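Alpha-glucosidase (Pseudoalteromonas sp. K8, PDB 5HQA) probably hydrolyses alpha-glucosidic linkages as a calcium-binding, chloride-activated family 97 glycoside hydrolase, and binds the inhibitor acarbose. Local coordinates at residues 452-460 / 482-493. Sequence-based numbering, arbitrary orientation.
Sequences ITREGARGQ and RMLAGPMDFTPG. With CA (calcium ion), chain C; AC1 (4,6-dideoxy-4-{[(1S,4R,5S,6S)-4,5,6-trihydroxy-3-(hydroxymethyl)cyclohex-2-en-1-yl]amino}-alpha-D-glucopyranose), chain B.
Arg482 holds the carbonyl of Glu455 side-on with two nitrogens: NE and NH1 each lie 2.9 Å from Glu455 O, which sits in the guanidinium plane. A bend at chi2 (67°) in a chain extended at chi1 and chi3 swings the turned guanidinium there, past Ala457 CB, which touches CG. The rotation of the guanidinium is also fixed by its own segment, since NH1 donates to Pro487 O and NH2 to Gly486 O, while Met488 CB lies over the rim of one face. A further, weak bond from NH1 reaches Arg454 O, whose main partner is Asp489 N at 2.9 Å, above the carbonyl plane. The Arg454 side chain crosses that of Arg482 at about a right angle, Arg454 CG 3.4 Å from Arg482 NH1, the two guanidinium planes nearly perpendicular, and a water links Arg454 NE to Pro487 O; Ile439 O takes Arg454 NH1.

Strand 451-454 belongs to the parallel sheet of the TIM-barrel catalytic domain, and the turn leaving its C-terminal end brings Glu455 to the calcium. There Glu455 OE1 binds the metal at 2.3 Å, alongside Glu154, Glu437, Glu461 and the acarbose unit, while a water within hydrogen-bonding distance of Glu455 OE2 and Asp489 O has too few protons for every acceptor around it. The Asp489 carboxylate leads away to Tyr266, His436 and Asn434.

Farther along, Met488 sets its CE 3.7 Å from Ala457 CB. One face of the Phe490 ring receives the Gly459-Gln460 peptide, with Gln460 N over its centre. That same N-H makes a straight bond, 163° at the hydrogen, to Phe490 O, which also accepts from Thr491 OG1. Gln460, bent at chi2, returns its NE2 to Thr491 O at 3.1 Å, and its OE1 pairs with Asn463.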
loop_
_atom_site.group_PDB
_atom_site.type_symbol
_atom_site.label_atom_id
_atom_site.label_comp_id
_atom_site.label_asym_id
_atom_site.label_seq_id
_atom_site.Cartn_x
_atom_site.Cartn_y
_atom_site.Cartn_z
ATOM N N ILE A 452 7.041 5.215 -5.311
ATOM C CA ILE A 452 6.334 6.174 -4.463
ATOM C C ILE A 452 4.983 5.650 -3.986
ATOM O O ILE A 452 4.556 5.977 -2.872
ATOM C CB ILE A 452 6.189 7.530 -5.180
ATOM C CG1 ILE A 452 5.527 7.365 -6.548
ATOM C CG2 ILE A 452 7.553 8.174 -5.327
ATOM C CD1 ILE A 452 5.279 8.677 -7.252
ATOM N N THR A 453 4.295 4.831 -4.773
ATOM C CA THR A 453 2.978 4.369 -4.363
ATOM C C THR A 453 2.588 3.174 -5.231
ATOM O O THR A 453 3.305 2.791 -6.162
ATOM C CB THR A 453 1.953 5.514 -4.441
ATOM O OG1 THR A 453 0.770 5.158 -3.713
ATOM C CG2 THR A 453 1.585 5.842 -5.901
ATOM N N ARG A 454 1.448 2.575 -4.902
ATOM C CA ARG A 454 0.931 1.451 -5.672
ATOM C C ARG A 454 -0.551 1.302 -5.375
ATOM O O ARG A 454 -1.088 1.916 -4.451
ATOM C CB ARG A 454 1.680 0.154 -5.344
ATOM C CG ARG A 454 1.295 -0.464 -3.991
ATOM C CD ARG A 454 2.372 -1.451 -3.542
ATOM N NE ARG A 454 3.647 -0.763 -3.364
ATOM C CZ ARG A 454 4.837 -1.301 -3.614
ATOM N NH1 ARG A 454 4.929 -2.553 -4.063
ATOM N NH2 ARG A 454 5.941 -0.582 -3.413
ATOM N N GLU A 455 -1.208 0.466 -6.173
ATOM C CA GLU A 455 -2.613 0.173 -5.922
ATOM C C GLU A 455 -2.700 -1.068 -5.029
ATOM O O GLU A 455 -2.540 -0.958 -3.808
ATOM C CB GLU A 455 -3.362 0.011 -7.247
ATOM C CG GLU A 455 -4.869 0.037 -7.111
ATOM C CD GLU A 455 -5.557 -0.047 -8.466
ATOM O OE1 GLU A 455 -5.326 -1.036 -9.199
ATOM O OE2 GLU A 455 -6.311 0.889 -8.804
ATOM N N GLY A 456 -2.928 -2.249 -5.598
ATOM C CA GLY A 456 -2.874 -3.458 -4.768
ATOM C C GLY A 456 -4.002 -3.596 -3.763
ATOM O O GLY A 456 -3.789 -4.105 -2.645
ATOM N N ALA A 457 -5.203 -3.166 -4.146
ATOM C CA ALA A 457 -6.442 -3.163 -3.379
ATOM C C ALA A 457 -7.489 -2.537 -4.288
ATOM O O ALA A 457 -7.152 -1.908 -5.297
ATOM C CB ALA A 457 -6.323 -2.367 -2.066
ATOM N N ARG A 458 -8.757 -2.705 -3.928
ATOM C CA ARG A 458 -9.815 -2.025 -4.665
ATOM C C ARG A 458 -9.790 -0.532 -4.354
ATOM O O ARG A 458 -9.981 -0.125 -3.203
ATOM C CB ARG A 458 -11.172 -2.623 -4.313
ATOM C CG ARG A 458 -11.425 -3.967 -4.984
ATOM C CD ARG A 458 -12.745 -4.588 -4.519
ATOM N NE ARG A 458 -13.903 -3.726 -4.774
ATOM C CZ ARG A 458 -15.010 -4.112 -5.406
ATOM N NH1 ARG A 458 -15.132 -5.352 -5.873
ATOM N NH2 ARG A 458 -16.010 -3.250 -5.566
ATOM N N GLY A 459 -9.552 0.287 -5.381
ATOM C CA GLY A 459 -9.630 1.721 -5.271
ATOM C C GLY A 459 -10.876 2.293 -5.924
ATOM O O GLY A 459 -11.877 1.597 -6.148
ATOM N N GLN A 460 -10.804 3.590 -6.248
ATOM C CA GLN A 460 -11.953 4.321 -6.786
ATOM C C GLN A 460 -12.495 3.703 -8.070
ATOM O O GLN A 460 -13.698 3.808 -8.347
ATOM C CB GLN A 460 -11.548 5.771 -7.050
ATOM C CG GLN A 460 -12.703 6.720 -7.312
ATOM C CD GLN A 460 -13.349 7.189 -6.021
ATOM O OE1 GLN A 460 -14.355 6.626 -5.574
ATOM N NE2 GLN A 460 -12.770 8.223 -5.409
ATOM N N ARG A 482 -4.877 -3.065 4.197
ATOM C CA ARG A 482 -4.020 -2.640 3.091
ATOM C C ARG A 482 -3.121 -1.460 3.467
ATOM O O ARG A 482 -1.935 -1.438 3.113
ATOM C CB ARG A 482 -4.893 -2.284 1.884
ATOM C CG ARG A 482 -4.187 -1.463 0.816
ATOM C CD ARG A 482 -3.079 -2.250 0.103
ATOM N NE ARG A 482 -2.456 -1.408 -0.920
ATOM C CZ ARG A 482 -1.556 -0.462 -0.665
ATOM N NH1 ARG A 482 -1.063 0.271 -1.658
ATOM N NH2 ARG A 482 -1.140 -0.253 0.581
ATOM N N MET A 483 -3.659 -0.465 4.183
ATOM C CA MET A 483 -2.861 0.731 4.446
ATOM C C MET A 483 -1.754 0.484 5.466
ATOM O O MET A 483 -0.834 1.306 5.568
ATOM C CB MET A 483 -3.749 1.892 4.905
ATOM C CG MET A 483 -4.773 2.344 3.860
ATOM S SD MET A 483 -4.115 2.587 2.185
ATOM C CE MET A 483 -3.040 3.997 2.439
ATOM N N LEU A 484 -1.807 -0.621 6.220
ATOM C CA LEU A 484 -0.669 -0.971 7.067
ATOM C C LEU A 484 0.572 -1.311 6.246
ATOM O O LEU A 484 1.692 -1.227 6.765
ATOM C CB LEU A 484 -1.024 -2.145 7.982
ATOM C CG LEU A 484 -2.237 -1.974 8.906
ATOM C CD1 LEU A 484 -2.355 -3.190 9.822
ATOM C CD2 LEU A 484 -2.150 -0.688 9.728
ATOM N N ALA A 485 0.401 -1.693 4.979
ATOM C CA ALA A 485 1.545 -2.040 4.145
ATOM C C ALA A 485 2.297 -0.813 3.648
ATOM O O ALA A 485 3.507 -0.895 3.428
ATOM C CB ALA A 485 1.097 -2.894 2.954
ATOM N N GLY A 486 1.615 0.321 3.472
ATOM C CA GLY A 486 2.233 1.515 2.929
ATOM C C GLY A 486 1.267 2.312 2.064
ATOM O O GLY A 486 0.066 2.016 2.014
ATOM N N PRO A 487 1.776 3.326 1.352
ATOM C CA PRO A 487 0.881 4.246 0.623
ATOM C C PRO A 487 0.072 3.555 -0.469
ATOM O O PRO A 487 0.487 2.547 -1.046
ATOM C CB PRO A 487 1.840 5.288 0.028
ATOM C CG PRO A 487 3.217 4.658 0.094
ATOM C CD PRO A 487 3.185 3.763 1.307
ATOM N N MET A 488 -1.102 4.117 -0.758
ATOM C CA MET A 488 -1.957 3.578 -1.804
ATOM C C MET A 488 -2.427 4.690 -2.719
ATOM O O MET A 488 -2.870 5.741 -2.245
ATOM C CB MET A 488 -3.174 2.855 -1.232
ATOM C CG MET A 488 -4.120 2.363 -2.330
ATOM S SD MET A 488 -5.616 1.623 -1.671
ATOM C CE MET A 488 -6.466 1.148 -3.190
ATOM N N ASP A 489 -2.338 4.444 -4.028
ATOM C CA ASP A 489 -2.918 5.303 -5.062
ATOM C C ASP A 489 -4.394 4.929 -5.215
ATOM O O ASP A 489 -4.781 4.135 -6.075
ATOM C CB ASP A 489 -2.151 5.130 -6.374
ATOM C CG ASP A 489 -2.613 6.089 -7.479
ATOM O OD1 ASP A 489 -2.845 7.291 -7.187
ATOM O OD2 ASP A 489 -2.714 5.639 -8.657
ATOM N N PHE A 490 -5.235 5.511 -4.348
ATOM C CA PHE A 490 -6.668 5.205 -4.331
ATOM C C PHE A 490 -7.448 5.975 -5.397
ATOM O O PHE A 490 -8.542 5.541 -5.790
ATOM C CB PHE A 490 -7.244 5.515 -2.939
ATOM C CG PHE A 490 -8.701 5.152 -2.786
ATOM C CD1 PHE A 490 -9.069 3.878 -2.373
ATOM C CD2 PHE A 490 -9.701 6.084 -3.065
ATOM C CE1 PHE A 490 -10.413 3.531 -2.246
ATOM C CE2 PHE A 490 -11.052 5.747 -2.947
ATOM C CZ PHE A 490 -11.404 4.466 -2.538
ATOM N N THR A 491 -6.888 7.082 -5.891
ATOM C CA THR A 491 -7.493 8.114 -6.741
ATOM C C THR A 491 -8.778 8.643 -6.100
ATOM O O THR A 491 -9.883 8.398 -6.600
ATOM C CB THR A 491 -7.730 7.621 -8.183
ATOM O OG1 THR A 491 -8.850 6.733 -8.257
ATOM C CG2 THR A 491 -6.490 6.908 -8.732
ATOM N N PRO A 492 -8.670 9.404 -5.010
ATOM C CA PRO A 492 -9.854 9.962 -4.352
ATOM C C PRO A 492 -10.420 11.146 -5.132
ATOM O O PRO A 492 -9.898 11.554 -6.171
ATOM C CB PRO A 492 -9.306 10.405 -2.997
ATOM C CG PRO A 492 -7.904 10.789 -3.297
ATOM C CD PRO A 492 -7.429 9.783 -4.312
ATOM N N GLY A 493 -11.518 11.698 -4.613
ATOM C CA GLY A 493 -11.982 12.998 -5.072
ATOM C C GLY A 493 -13.028 13.002 -6.171
ATOM O O GLY A 493 -13.026 13.898 -7.019
HETATM CA CA CA C . -6.526 -1.916 -10.950
HETATM C C1 AC1 B . -9.663 -5.204 -14.551
HETATM O O2 AC1 B . -8.970 -6.172 -12.473
HETATM C C2 AC1 B . -8.595 -5.205 -13.467
HETATM C C4A AC1 B . -6.133 1.751 -15.240
HETATM C C3 AC1 B . -8.411 -3.837 -12.865
HETATM O O3 AC1 B . -7.449 -3.885 -11.797
HETATM C C4 AC1 B . -8.007 -2.858 -13.936
HETATM N N4A AC1 B . -7.522 -1.549 -13.395
HETATM C C5 AC1 B . -9.310 -2.719 -14.708
HETATM O O5 AC1 B . -9.549 -3.996 -15.434
HETATM C C6 AC1 B . -9.340 -1.595 -15.696
HETATM C C1B AC1 B . -6.219 -1.067 -13.979
HETATM C C2B AC1 B . -5.751 0.350 -13.231
HETATM O O2B AC1 B . -5.823 0.136 -11.822
HETATM C C3B AC1 B . -6.512 1.443 -13.681
HETATM O O3B AC1 B . -6.266 2.656 -12.928
HETATM O O4 AC1 B . -6.980 2.760 -15.756
HETATM C C5B AC1 B . -6.212 0.581 -16.083
HETATM C C7B AC1 B . -6.229 -0.892 -15.393
HETATM C C6B AC1 B . -5.678 0.715 -17.519
HETATM O O6B AC1 B . -4.287 0.752 -17.453
HETATM O O HOH W 1 3.142 1.720 -1.835
HETATM O O HOH W 2 -7.042 2.796 -7.025
#